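Local structure of ribonucleoside-diphosphate reductase (Pseudomonas aeruginosa, 5IM3) at residues M324-G329 / P358-A363; R367-S372 / S396-G401; D597-C602 / Y643-A648; V637-Y642 / K654-G659. The protein probably catalyses the reduction of ribonucleoside diphosphates to the deoxyribonucleotides needed for DNA synthesis, with dATP bound as an allosteric effector. One frame throughout, in Å; residues are numbered along the deposited sequence.

The four contacts form a connected patch on one side of the chain's centre: contacts 2 and 4 each touch the other three, and only contacts 1 and 3 do not meet, their nearest atoms being about 6 Å apart. Gln369 O of contact 2 accepts a hydrogen bond from Asn362 ND2 of contact 1 (2.6 Å), and Leu370 N donates to Asn641 OD1 of contact 4 (2.7 Å). Contacts 3 and 4, centres about 10 Å apart, share helix 646-655; Tyr643 OH is hydrogen-bonded to Ile638 O between them. Contact 2 holds Lys397, which reaches a bound dATP; the Val645 side chain of contact 3 is about 12 Å from dATP, whereas contact 4 lies away from the nucleotide and disulfide sites.

Contact 1 (M324-G329 / P358-A363); sequences MRVAMG and PTLFNA
Ala363 O is gripped by Arg325 NH1 at 2.8 Å, the polar bond that joins helix 319-330 to the end of helix 357-362. The oxygen sits at the edge of the guanidinium, in its plane, and the donor approaches nearly along the C=O axis (142° at the hydrogen). The Arg325 side chain sets out with CG anti to the backbone N (chi1 154°), and a bend at chi3 places NE, which makes a salt bridge with Glu317; this and the Ala363 bond both help fix the rotation of the group. NH1 also stands 3.6 Å from both Leu360 O and Phe361 O, too long to count as bonds. Beside this polar tie runs an apolar one. Val326 CG1 packs on Ala363 CB (3.9 Å) and on Thr359 CG2 (4.1 Å), the Val326 and Thr359 side chains crossing at about a right angle, and it also meets Leu360 CD2 at 4.2 Å. Gly329 has no side chain, which lets its CA come within 4.3 Å of Ala363 C. The helix segments cross at 100° with their axes 9.0 Å apart, a steep packing within the all-alpha domain. Ala363 is the first residue to leave the helix, and carbonyls at such a C-terminal end carry partial negative charge; the guanidinium therefore probably stabilises it electrostatically as well as by the hydrogen bond, although Glu317 offsets part of its charge.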
loop_
_atom_site.group_PDB
_atom_site.type_symbol
_atom_site.label_atom_id
_atom_site.label_comp_id
_atom_site.label_asym_id
_atom_site.label_seq_id
_atom_site.Cartn_x
_atom_site.Cartn_y
_atom_site.Cartn_z
ATOM N N MET A 324 -1.315 -55.148 -25.934
ATOM C CA MET A 324 -1.588 -55.935 -27.130
ATOM C C MET A 324 -2.900 -55.509 -27.779
ATOM O O MET A 324 -3.015 -55.512 -29.010
ATOM C CB MET A 324 -1.607 -57.426 -26.778
ATOM C CG MET A 324 -1.826 -58.359 -27.962
ATOM S SD MET A 324 -0.556 -58.214 -29.240
ATOM C CE MET A 324 0.827 -59.020 -28.434
ATOM N N ARG A 325 -3.901 -55.131 -26.975
ATOM C CA ARG A 325 -5.147 -54.627 -27.547
ATOM C C ARG A 325 -4.905 -53.355 -28.345
ATOM O O ARG A 325 -5.433 -53.190 -29.449
ATOM C CB ARG A 325 -6.187 -54.354 -26.459
ATOM C CG ARG A 325 -7.208 -53.285 -26.900
ATOM C CD ARG A 325 -8.385 -53.151 -25.971
ATOM N NE ARG A 325 -8.045 -52.499 -24.708
ATOM C CZ ARG A 325 -7.966 -51.183 -24.528
ATOM N NH1 ARG A 325 -8.177 -50.340 -25.532
ATOM N NH2 ARG A 325 -7.665 -50.703 -23.331
ATOM N N VAL A 326 -4.140 -52.422 -27.778
ATOM C CA VAL A 326 -3.878 -51.167 -28.476
ATOM C C VAL A 326 -3.127 -51.445 -29.770
ATOM O O VAL A 326 -3.451 -50.890 -30.829
ATOM C CB VAL A 326 -3.100 -50.197 -27.565
ATOM C CG1 VAL A 326 -2.869 -48.865 -28.270
ATOM C CG2 VAL A 326 -3.845 -49.987 -26.259
ATOM N N ALA A 327 -2.127 -52.325 -29.704
ATOM C CA ALA A 327 -1.369 -52.690 -30.893
ATOM C C ALA A 327 -2.278 -53.306 -31.947
ATOM O O ALA A 327 -2.202 -52.954 -33.129
ATOM C CB ALA A 327 -0.247 -53.655 -30.514
ATOM N N MET A 328 -3.147 -54.231 -31.533
ATOM C CA MET A 328 -4.079 -54.851 -32.471
ATOM C C MET A 328 -5.013 -53.809 -33.072
ATOM O O MET A 328 -5.215 -53.766 -34.292
ATOM C CB MET A 328 -4.881 -55.948 -31.765
ATOM C CG MET A 328 -4.071 -57.195 -31.393
ATOM S SD MET A 328 -4.923 -58.275 -30.218
ATOM C CE MET A 328 -6.171 -59.018 -31.262
ATOM N N GLY A 329 -5.592 -52.953 -32.228
ATOM C CA GLY A 329 -6.492 -51.926 -32.724
ATOM C C GLY A 329 -5.843 -51.018 -33.746
ATOM O O GLY A 329 -6.502 -50.560 -34.683
ATOM N N PRO A 358 -6.018 -40.725 -25.946
ATOM C CA PRO A 358 -7.206 -41.279 -26.621
ATOM C C PRO A 358 -6.923 -42.568 -27.369
ATOM O O PRO A 358 -7.773 -43.466 -27.379
ATOM C CB PRO A 358 -7.644 -40.145 -27.564
ATOM C CG PRO A 358 -6.437 -39.322 -27.764
ATOM C CD PRO A 358 -5.662 -39.397 -26.476
ATOM N N THR A 359 -5.756 -42.693 -28.004
ATOM C CA THR A 359 -5.420 -43.950 -28.661
ATOM C C THR A 359 -5.366 -45.083 -27.646
ATOM O O THR A 359 -6.002 -46.126 -27.828
ATOM C CB THR A 359 -4.089 -43.828 -29.406
ATOM O OG1 THR A 359 -4.235 -42.918 -30.502
ATOM C CG2 THR A 359 -3.642 -45.180 -29.949
ATOM N N LEU A 360 -4.624 -44.883 -26.554
ATOM C CA LEU A 360 -4.538 -45.904 -25.514
ATOM C C LEU A 360 -5.915 -46.324 -25.023
ATOM O O LEU A 360 -6.151 -47.508 -24.749
ATOM C CB LEU A 360 -3.700 -45.383 -24.346
ATOM C CG LEU A 360 -2.204 -45.223 -24.609
ATOM C CD1 LEU A 360 -1.539 -44.655 -23.378
ATOM C CD2 LEU A 360 -1.575 -46.560 -25.006
ATOM N N PHE A 361 -6.841 -45.372 -24.911
ATOM C CA PHE A 361 -8.132 -45.668 -24.308
ATOM C C PHE A 361 -9.087 -46.350 -25.283
ATOM O O PHE A 361 -9.872 -47.213 -24.872
ATOM C CB PHE A 361 -8.763 -44.381 -23.773
ATOM C CG PHE A 361 -9.931 -44.618 -22.863
ATOM C CD1 PHE A 361 -11.223 -44.634 -23.360
ATOM C CD2 PHE A 361 -9.737 -44.832 -21.508
ATOM C CE1 PHE A 361 -12.303 -44.856 -22.523
ATOM C CE2 PHE A 361 -10.813 -45.057 -20.668
ATOM C CZ PHE A 361 -12.097 -45.068 -21.175
ATOM N N ASN A 362 -9.035 -45.993 -26.567
ATOM C CA ASN A 362 -10.066 -46.399 -27.508
ATOM C C ASN A 362 -9.606 -47.377 -28.577
ATOM O O ASN A 362 -10.457 -48.030 -29.183
ATOM C CB ASN A 362 -10.659 -45.166 -28.200
ATOM C CG ASN A 362 -11.399 -44.276 -27.235
ATOM O OD1 ASN A 362 -12.105 -44.755 -26.348
ATOM N ND2 ASN A 362 -11.232 -42.972 -27.391
ATOM N N ALA A 363 -8.306 -47.494 -28.832
ATOM C CA ALA A 363 -7.848 -48.429 -29.851
ATOM C C ALA A 363 -8.325 -49.832 -29.507
ATOM O O ALA A 363 -8.251 -50.257 -28.352
ATOM C CB ALA A 363 -6.326 -48.389 -29.968
#

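Contact 2 (R367-S372 / S396-G401); sequences RPQLSS and SKFAGG. With DTP (2'-deoxyadenosine 5'-triphosphate), chain F.
Backbone meets backbone where Gly401 N donates to Ser372 O (2.7 Å, 159° at the hydrogen), just where parallel strands 373-377 and 401-405 begin. Helix 382-395 connects those strands, a beta-alpha-beta crossover within the alpha-beta barrel of the reductase. The same Ser372 oxygen takes a CA-H contact from Gly400 CA at 3.1 Å, so two successive glycines close on one carbonyl. Farther along the loops the touch is lighter: Gln369 OE1 reaches Phe398 CD2 at 4.3 Å. One face of the Phe398 ring is covered near its rim by CG of the preceding Lys397, and Phe398 also packs on Gly418 of the second subunit. Lys397 belongs to a dATP site at the subunit interface, to which Asp380 and Leu382 of the second subunit contribute hydrogen bonds. Lys397 CG is anti to the backbone N (chi1 -174°) and lies 3.8 Å from N7 of the adenine; the chain runs on extended to the alpha-phosphate, where the modelled spacing of NZ is too short to be trusted.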
loop_
_atom_site.group_PDB
_atom_site.type_symbol
_atom_site.label_atom_id
_atom_site.label_comp_id
_atom_site.label_asym_id
_atom_site.label_seq_id
_atom_site.Cartn_x
_atom_site.Cartn_y
_atom_site.Cartn_z
ATOM N N ARG A 367 -15.997 -48.128 -32.884
ATOM C CA ARG A 367 -15.943 -46.724 -33.276
ATOM C C ARG A 367 -14.907 -45.995 -32.431
ATOM O O ARG A 367 -15.264 -45.196 -31.556
ATOM C CB ARG A 367 -17.323 -46.074 -33.145
ATOM C CG ARG A 367 -18.385 -46.771 -33.988
ATOM C CD ARG A 367 -19.552 -45.859 -34.345
ATOM N NE ARG A 367 -20.248 -46.327 -35.545
ATOM C CZ ARG A 367 -21.216 -45.659 -36.170
ATOM N NH1 ARG A 367 -21.626 -44.481 -35.716
ATOM N NH2 ARG A 367 -21.780 -46.171 -37.256
ATOM N N PRO A 368 -13.619 -46.244 -32.669
ATOM C CA PRO A 368 -12.580 -45.747 -31.755
ATOM C C PRO A 368 -12.258 -44.280 -31.999
ATOM O O PRO A 368 -11.926 -43.878 -33.115
ATOM C CB PRO A 368 -11.376 -46.638 -32.076
ATOM C CG PRO A 368 -11.573 -47.019 -33.515
ATOM C CD PRO A 368 -13.059 -47.058 -33.762
ATOM N N GLN A 369 -12.351 -43.481 -30.940
ATOM C CA GLN A 369 -11.882 -42.098 -30.966
ATOM C C GLN A 369 -10.397 -42.111 -30.618
ATOM O O GLN A 369 -10.008 -42.042 -29.450
ATOM C CB GLN A 369 -12.688 -41.242 -29.999
ATOM C CG GLN A 369 -12.278 -39.782 -29.964
ATOM C CD GLN A 369 -13.229 -38.884 -30.727
ATOM O OE1 GLN A 369 -13.974 -39.336 -31.606
ATOM N NE2 GLN A 369 -13.214 -37.598 -30.390
ATOM N N LEU A 370 -9.554 -42.197 -31.650
ATOM C CA LEU A 370 -8.109 -42.276 -31.465
ATOM C C LEU A 370 -7.437 -40.914 -31.373
ATOM O O LEU A 370 -6.318 -40.825 -30.853
ATOM C CB LEU A 370 -7.474 -43.072 -32.611
ATOM C CG LEU A 370 -7.978 -44.509 -32.764
ATOM C CD1 LEU A 370 -7.251 -45.206 -33.899
ATOM C CD2 LEU A 370 -7.817 -45.288 -31.468
ATOM N N SER A 371 -8.084 -39.859 -31.862
ATOM C CA SER A 371 -7.572 -38.503 -31.764
ATOM C C SER A 371 -8.665 -37.615 -31.194
ATOM O O SER A 371 -9.834 -37.738 -31.575
ATOM C CB SER A 371 -7.120 -37.973 -33.128
ATOM O OG SER A 371 -6.154 -38.830 -33.712
ATOM N N SER A 372 -8.286 -36.718 -30.282
ATOM C CA SER A 372 -9.270 -35.892 -29.592
ATOM C C SER A 372 -8.838 -34.430 -29.518
ATOM O O SER A 372 -9.202 -33.721 -28.575
ATOM C CB SER A 372 -9.531 -36.433 -28.185
ATOM O OG SER A 372 -8.360 -36.366 -27.390
ATOM N N SER A 396 -16.431 -32.202 -28.692
ATOM C CA SER A 396 -16.198 -32.320 -27.261
ATOM C C SER A 396 -17.022 -33.421 -26.615
ATOM O O SER A 396 -16.869 -33.665 -25.414
ATOM C CB SER A 396 -16.516 -30.991 -26.569
ATOM O OG SER A 396 -15.658 -29.968 -27.027
ATOM N N LYS A 397 -17.897 -34.081 -27.375
ATOM C CA LYS A 397 -18.777 -35.091 -26.803
ATOM C C LYS A 397 -18.003 -36.203 -26.102
ATOM O O LYS A 397 -18.552 -36.847 -25.199
ATOM C CB LYS A 397 -19.673 -35.664 -27.908
ATOM C CG LYS A 397 -20.746 -36.629 -27.430
ATOM C CD LYS A 397 -21.747 -36.922 -28.534
ATOM C CE LYS A 397 -22.788 -37.926 -28.083
ATOM N NZ LYS A 397 -23.885 -38.038 -29.076
ATOM N N PHE A 398 -16.745 -36.436 -26.479
ATOM C CA PHE A 398 -15.909 -37.456 -25.849
ATOM C C PHE A 398 -14.553 -36.872 -25.456
ATOM O O PHE A 398 -13.492 -37.388 -25.815
ATOM C CB PHE A 398 -15.731 -38.662 -26.770
ATOM C CG PHE A 398 -16.996 -39.093 -27.466
ATOM C CD1 PHE A 398 -18.002 -39.749 -26.773
ATOM C CD2 PHE A 398 -17.174 -38.848 -28.818
ATOM C CE1 PHE A 398 -19.165 -40.144 -27.419
ATOM C CE2 PHE A 398 -18.332 -39.238 -29.464
ATOM C CZ PHE A 398 -19.328 -39.887 -28.763
ATOM N N ALA A 399 -14.583 -35.766 -24.703
ATOM C CA ALA A 399 -13.402 -35.212 -24.034
ATOM C C ALA A 399 -12.399 -34.594 -25.008
ATOM O O ALA A 399 -11.207 -34.510 -24.705
ATOM C CB ALA A 399 -12.702 -36.271 -23.175
ATOM N N GLY A 400 -12.856 -34.138 -26.170
ATOM C CA GLY A 400 -11.954 -33.523 -27.126
ATOM C C GLY A 400 -11.551 -32.112 -26.736
ATOM O O GLY A 400 -12.314 -31.357 -26.131
ATOM N N GLY A 401 -10.319 -31.758 -27.089
ATOM C CA GLY A 401 -9.803 -30.413 -26.886
ATOM C C GLY A 401 -9.838 -29.630 -28.187
ATOM O O GLY A 401 -9.619 -30.187 -29.262
HETATM P PG DTP F . -27.772 -42.509 -26.945
HETATM O O1G DTP F . -27.201 -42.329 -25.571
HETATM O O2G DTP F . -29.251 -42.119 -27.034
HETATM O O3G DTP F . -27.620 -43.939 -27.481
HETATM P PB DTP F . -27.503 -40.524 -29.073
HETATM O O1B DTP F . -26.519 -40.399 -30.175
HETATM O O2B DTP F . -28.874 -40.925 -29.602
HETATM O O3B DTP F . -27.009 -41.598 -28.006
HETATM P PA DTP F . -26.581 -38.223 -27.560
HETATM O O1A DTP F . -25.901 -37.384 -28.566
HETATM O O2A DTP F . -25.548 -39.129 -26.883
HETATM O O3A DTP F . -27.651 -39.146 -28.290
HETATM O "O5'" DTP F . -27.351 -37.430 -26.426
HETATM C "C5'" DTP F . -28.346 -38.003 -25.555
HETATM C "C4'" DTP F . -28.527 -37.068 -24.388
HETATM O "O4'" DTP F . -27.284 -36.976 -23.657
HETATM C "C3'" DTP F . -28.920 -35.635 -24.753
HETATM O "O3'" DTP F . -29.837 -35.122 -23.787
HETATM C "C2'" DTP F . -27.591 -34.893 -24.705
HETATM C "C1'" DTP F . -26.837 -35.632 -23.614
HETATM N N9 DTP F . -25.389 -35.630 -23.780
HETATM C C8 DTP F . -24.669 -36.325 -24.716
HETATM N N7 DTP F . -23.378 -36.103 -24.670
HETATM C C5 DTP F . -23.237 -35.202 -23.625
HETATM C C6 DTP F . -22.113 -34.565 -23.067
HETATM N N6 DTP F . -20.866 -34.740 -23.509
HETATM N N1 DTP F . -22.319 -33.726 -22.029
HETATM C C2 DTP F . -23.566 -33.542 -21.588
HETATM N N3 DTP F . -24.702 -34.081 -22.037
HETATM C C4 DTP F . -24.468 -34.906 -23.065
#

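Contact 3 (D597-C602 / Y643-A648); sequences DEIAVC and YSVPQA
Ile599 and Gln647 meet through both backbone and side chain. Ile599 N donates to Gln647 O (3.0 Å, 157° at the hydrogen), arriving from well above the carbonyl plane, and Glu598 CA adds a CA-H contact to the same oxygen at 3.4 Å. The return contact is Ala648 CA to Ile599 O, 3.3 Å. Among the side chains, Ile599 CD1 presses on Gln647 CG at 3.5 Å, the two chains crossing obliquely. Gln647 CG lies between its own backbone N and carbonyl carbon (chi1 46°), which brings it against the isoleucine; the chain then bends at chi2. Its CB abuts Asp597 O at 3.2 Å. From the N-cap position of helix 646-655, Val645 CG2 approaches Ile599 CD1 (4.1 Å), and Val601 CG2 rests on Ala648 CB at 3.7 Å. In the next shell Ser651 OG bonds both Ile599 O and Ala648 O, and Asn650 ND2 bonds Asp597 O, so the first turns of helix 646-655 satisfy carbonyls of both segments. Ile599 and Val645 pack against Leu395 of helix 382-395, while strand 600-608 runs antiparallel to strand 373-377. There Cys602 is joined by a disulfide to Cys373, consistent with the redox-active cysteine pair of class I reductases. The contact thus lays the start of helix 646-655 against the residues leading into strand 600-608 of the barrel sheet.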
loop_
_atom_site.group_PDB
_atom_site.type_symbol
_atom_site.label_atom_id
_atom_site.label_comp_id
_atom_site.label_asym_id
_atom_site.label_seq_id
_atom_site.Cartn_x
_atom_site.Cartn_y
_atom_site.Cartn_z
ATOM N N ASP A 597 -14.243 -26.301 -44.787
ATOM C CA ASP A 597 -14.448 -27.739 -44.941
ATOM C C ASP A 597 -13.346 -28.565 -44.287
ATOM O O ASP A 597 -13.231 -29.761 -44.567
ATOM C CB ASP A 597 -14.555 -28.096 -46.424
ATOM C CG ASP A 597 -15.740 -27.427 -47.100
ATOM O OD1 ASP A 597 -16.879 -27.599 -46.611
ATOM O OD2 ASP A 597 -15.530 -26.727 -48.117
ATOM N N GLU A 598 -12.540 -27.963 -43.413
ATOM C CA GLU A 598 -11.400 -28.656 -42.819
ATOM C C GLU A 598 -11.291 -28.276 -41.350
ATOM O O GLU A 598 -10.937 -27.142 -41.017
ATOM C CB GLU A 598 -10.105 -28.326 -43.561
ATOM C CG GLU A 598 -10.055 -28.910 -44.970
ATOM C CD GLU A 598 -8.715 -28.701 -45.645
ATOM O OE1 GLU A 598 -8.680 -28.673 -46.893
ATOM O OE2 GLU A 598 -7.700 -28.562 -44.928
ATOM N N ILE A 599 -11.601 -29.230 -40.482
ATOM C CA ILE A 599 -11.281 -29.158 -39.065
ATOM C C ILE A 599 -10.036 -30.011 -38.861
ATOM O O ILE A 599 -10.075 -31.234 -39.027
ATOM C CB ILE A 599 -12.459 -29.631 -38.201
ATOM C CG1 ILE A 599 -13.569 -28.564 -38.230
ATOM C CG2 ILE A 599 -12.016 -29.925 -36.775
ATOM C CD1 ILE A 599 -14.842 -28.953 -37.502
ATOM N N ALA A 600 -8.919 -29.369 -38.524
ATOM C CA ALA A 600 -7.660 -30.088 -38.380
ATOM C C ALA A 600 -7.700 -31.002 -37.160
ATOM O O ALA A 600 -8.285 -30.662 -36.128
ATOM C CB ALA A 600 -6.499 -29.106 -38.262
ATOM N N VAL A 601 -7.077 -32.172 -37.290
ATOM C CA VAL A 601 -7.076 -33.200 -36.256
ATOM C C VAL A 601 -5.631 -33.476 -35.860
ATOM O O VAL A 601 -4.780 -33.699 -36.730
ATOM C CB VAL A 601 -7.756 -34.494 -36.742
ATOM C CG1 VAL A 601 -7.988 -35.446 -35.577
ATOM C CG2 VAL A 601 -9.062 -34.186 -37.460
ATOM N N CYS A 602 -5.358 -33.475 -34.556
ATOM C CA CYS A 602 -4.020 -33.757 -34.045
ATOM C C CYS A 602 -3.933 -35.228 -33.655
ATOM O O CYS A 602 -4.636 -35.677 -32.742
ATOM C CB CYS A 602 -3.677 -32.878 -32.844
ATOM S SG CYS A 602 -4.565 -31.299 -32.772
ATOM N N TYR A 643 -14.718 -40.813 -37.234
ATOM C CA TYR A 643 -14.919 -39.378 -37.377
ATOM C C TYR A 643 -16.386 -39.021 -37.182
ATOM O O TYR A 643 -17.267 -39.606 -37.823
ATOM C CB TYR A 643 -14.435 -38.906 -38.748
ATOM C CG TYR A 643 -12.948 -39.087 -38.942
ATOM C CD1 TYR A 643 -12.055 -38.106 -38.535
ATOM C CD2 TYR A 643 -12.436 -40.240 -39.531
ATOM C CE1 TYR A 643 -10.700 -38.258 -38.707
ATOM C CE2 TYR A 643 -11.075 -40.407 -39.708
ATOM C CZ TYR A 643 -10.208 -39.411 -39.289
ATOM O OH TYR A 643 -8.846 -39.557 -39.453
ATOM N N SER A 644 -16.637 -38.050 -36.302
ATOM C CA SER A 644 -17.981 -37.562 -36.020
ATOM C C SER A 644 -18.403 -36.457 -36.981
ATOM O O SER A 644 -19.538 -36.462 -37.466
ATOM C CB SER A 644 -18.057 -37.037 -34.580
ATOM O OG SER A 644 -17.683 -38.032 -33.642
ATOM N N VAL A 645 -17.517 -35.502 -37.250
ATOM C CA VAL A 645 -17.820 -34.398 -38.156
ATOM C C VAL A 645 -17.070 -34.622 -39.464
ATOM O O VAL A 645 -15.883 -34.981 -39.445
ATOM C CB VAL A 645 -17.462 -33.042 -37.528
ATOM C CG1 VAL A 645 -18.116 -32.904 -36.159
ATOM C CG2 VAL A 645 -15.957 -32.871 -37.417
ATOM N N PRO A 646 -17.708 -34.403 -40.618
ATOM C CA PRO A 646 -17.077 -34.805 -41.885
ATOM C C PRO A 646 -15.866 -33.969 -42.259
ATOM O O PRO A 646 -14.963 -34.481 -42.931
ATOM C CB PRO A 646 -18.214 -34.645 -42.903
ATOM C CG PRO A 646 -19.070 -33.573 -42.326
ATOM C CD PRO A 646 -19.007 -33.743 -40.833
ATOM N N GLN A 647 -15.811 -32.702 -41.848
ATOM C CA GLN A 647 -14.664 -31.873 -42.200
ATOM C C GLN A 647 -13.413 -32.238 -41.411
ATOM O O GLN A 647 -12.318 -31.800 -41.781
ATOM C CB GLN A 647 -14.996 -30.391 -42.005
ATOM C CG GLN A 647 -15.689 -30.064 -40.696
ATOM C CD GLN A 647 -17.184 -29.844 -40.860
ATOM O OE1 GLN A 647 -17.889 -30.679 -41.417
ATOM N NE2 GLN A 647 -17.672 -28.709 -40.371
ATOM N N ALA A 648 -13.542 -33.027 -40.342
ATOM C CA ALA A 648 -12.364 -33.538 -39.652
ATOM C C ALA A 648 -11.794 -34.742 -40.389
ATOM O O ALA A 648 -10.574 -34.863 -40.546
ATOM C CB ALA A 648 -12.714 -33.903 -38.209
#

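Contact 4 (V637-Y642 / K654-G659); sequences VIDINY and KHRPVG
Arg656 meets two neighbours on helix 620-640, Asp639 at the edge of its guanidinium and Ile638 over one face. The salt bridge is end-on: NH1 (3.0 Å) and NH2 (3.1 Å) both converge on Asp639 OD1, which lies almost in the guanidinium plane. The carboxylate is turned 51° from that plane, so NH1 meets OD1 on its syn side whereas NH2 comes from above the carboxylate. On the face, Ile638 CG2 sits 3.8 Å above the plane toward its rim, and Ile638 CB approaches Arg656 NH2 at 3.5 Å. The arginine chain bends at chi3 (66°), placing NE, which forms a second salt bridge with Asp635. Two acidic partners should help offset the nearby positive charge of Arg762. At the other end of the isoleucine, Ile638 CD1 touches Pro657 O at 3.3 Å and lies 4.4 Å from Val658 CG1. Arg656 is the first residue beyond helix 646-655 and has a positive phi; the contact pins this turn to helix 620-640, just before strand 659-663 runs parallel to strand 600-608.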
loop_
_atom_site.group_PDB
_atom_site.type_symbol
_atom_site.label_atom_id
_atom_site.label_comp_id
_atom_site.label_asym_id
_atom_site.label_seq_id
_atom_site.Cartn_x
_atom_site.Cartn_y
_atom_site.Cartn_z
ATOM N N VAL A 637 -3.325 -44.341 -37.239
ATOM C CA VAL A 637 -4.369 -43.683 -36.456
ATOM C C VAL A 637 -5.339 -42.945 -37.370
ATOM O O VAL A 637 -6.548 -42.906 -37.116
ATOM C CB VAL A 637 -3.737 -42.736 -35.418
ATOM C CG1 VAL A 637 -4.760 -41.723 -34.909
ATOM C CG2 VAL A 637 -3.165 -43.533 -34.260
ATOM N N ILE A 638 -4.821 -42.355 -38.449
ATOM C CA ILE A 638 -5.653 -41.560 -39.350
ATOM C C ILE A 638 -6.754 -42.416 -39.960
ATOM O O ILE A 638 -7.912 -41.994 -40.054
ATOM C CB ILE A 638 -4.779 -40.913 -40.440
ATOM C CG1 ILE A 638 -3.582 -40.185 -39.800
ATOM C CG2 ILE A 638 -5.630 -40.011 -41.337
ATOM C CD1 ILE A 638 -3.555 -38.707 -39.999
ATOM N N ASP A 639 -6.408 -43.628 -40.395
ATOM C CA ASP A 639 -7.364 -44.490 -41.080
ATOM C C ASP A 639 -8.339 -45.154 -40.119
ATOM O O ASP A 639 -9.503 -45.364 -40.477
ATOM C CB ASP A 639 -6.622 -45.562 -41.875
ATOM C CG ASP A 639 -5.673 -44.978 -42.902
ATOM O OD1 ASP A 639 -5.970 -43.893 -43.443
ATOM O OD2 ASP A 639 -4.630 -45.608 -43.170
ATOM N N ILE A 640 -7.890 -45.495 -38.911
ATOM C CA ILE A 640 -8.742 -46.221 -37.976
ATOM C C ILE A 640 -9.685 -45.276 -37.245
ATOM O O ILE A 640 -10.788 -45.673 -36.851
ATOM C CB ILE A 640 -7.877 -47.016 -36.982
ATOM C CG1 ILE A 640 -6.805 -47.823 -37.724
ATOM C CG2 ILE A 640 -8.744 -47.929 -36.136
ATOM C CD1 ILE A 640 -7.342 -48.676 -38.855
ATOM N N ASN A 641 -9.275 -44.027 -37.053
ATOM C CA ASN A 641 -10.047 -43.088 -36.255
ATOM C C ASN A 641 -11.471 -42.961 -36.784
ATOM O O ASN A 641 -11.686 -42.802 -37.990
ATOM C CB ASN A 641 -9.350 -41.729 -36.257
ATOM C CG ASN A 641 -9.911 -40.783 -35.222
ATOM O OD1 ASN A 641 -9.762 -41.000 -34.020
ATOM N ND2 ASN A 641 -10.550 -39.719 -35.683
ATOM N N TYR A 642 -12.446 -43.052 -35.881
ATOM C CA TYR A 642 -13.843 -42.842 -36.234
ATOM C C TYR A 642 -14.161 -41.354 -36.156
ATOM O O TYR A 642 -13.909 -40.711 -35.132
ATOM C CB TYR A 642 -14.779 -43.629 -35.315
ATOM C CG TYR A 642 -16.239 -43.360 -35.614
ATOM C CD1 TYR A 642 -16.861 -43.943 -36.709
ATOM C CD2 TYR A 642 -16.987 -42.506 -34.812
ATOM C CE1 TYR A 642 -18.192 -43.693 -36.993
ATOM C CE2 TYR A 642 -18.319 -42.248 -35.088
ATOM C CZ TYR A 642 -18.915 -42.842 -36.179
ATOM O OH TYR A 642 -20.239 -42.591 -36.456
ATOM N N LYS A 654 -6.995 -35.852 -46.377
ATOM C CA LYS A 654 -6.360 -35.063 -47.429
ATOM C C LYS A 654 -4.875 -34.867 -47.153
ATOM O O LYS A 654 -4.040 -35.031 -48.050
ATOM C CB LYS A 654 -7.054 -33.704 -47.556
ATOM C CG LYS A 654 -7.995 -33.558 -48.742
ATOM C CD LYS A 654 -8.833 -32.291 -48.600
ATOM C CE LYS A 654 -9.558 -31.936 -49.883
ATOM N NZ LYS A 654 -8.647 -31.335 -50.898
ATOM N N HIS A 655 -4.527 -34.518 -45.911
ATOM C CA HIS A 655 -3.191 -34.044 -45.576
ATOM C C HIS A 655 -2.409 -34.981 -44.670
ATOM O O HIS A 655 -1.178 -34.892 -44.635
ATOM C CB HIS A 655 -3.280 -32.669 -44.898
ATOM C CG HIS A 655 -4.209 -31.719 -45.583
ATOM N ND1 HIS A 655 -4.061 -31.359 -46.905
ATOM C CD2 HIS A 655 -5.302 -31.057 -45.132
ATOM C CE1 HIS A 655 -5.023 -30.515 -47.240
ATOM N NE2 HIS A 655 -5.789 -30.316 -46.181
ATOM N N ARG A 656 -3.086 -35.851 -43.932
ATOM C CA ARG A 656 -2.444 -36.845 -43.078
ATOM C C ARG A 656 -1.348 -36.252 -42.191
ATOM O O ARG A 656 -0.204 -36.720 -42.211
ATOM C CB ARG A 656 -1.884 -37.989 -43.914
ATOM C CG ARG A 656 -2.863 -38.596 -44.919
ATOM C CD ARG A 656 -2.348 -39.933 -45.450
ATOM N NE ARG A 656 -2.310 -40.938 -44.389
ATOM C CZ ARG A 656 -3.321 -41.747 -44.085
ATOM N NH1 ARG A 656 -4.456 -41.694 -44.770
ATOM N NH2 ARG A 656 -3.197 -42.619 -43.095
ATOM N N PRO A 657 -1.660 -35.235 -41.391
ATOM C CA PRO A 657 -0.685 -34.763 -40.408
ATOM C C PRO A 657 -0.647 -35.664 -39.188
ATOM O O PRO A 657 -1.655 -36.240 -38.775
ATOM C CB PRO A 657 -1.203 -33.368 -40.042
ATOM C CG PRO A 657 -2.676 -33.483 -40.202
ATOM C CD PRO A 657 -2.899 -34.433 -41.356
ATOM N N VAL A 658 0.549 -35.789 -38.616
ATOM C CA VAL A 658 0.743 -36.458 -37.341
ATOM C C VAL A 658 1.608 -35.554 -36.476
ATOM O O VAL A 658 2.184 -34.572 -36.946
ATOM C CB VAL A 658 1.383 -37.861 -37.494
ATOM C CG1 VAL A 658 0.502 -38.755 -38.370
ATOM C CG2 VAL A 658 2.789 -37.762 -38.071
ATOM N N GLY A 659 1.688 -35.896 -35.192
ATOM C CA GLY A 659 2.495 -35.136 -34.257
ATOM C C GLY A 659 3.288 -36.021 -33.317
ATOM O O GLY A 659 2.795 -36.404 -32.253
#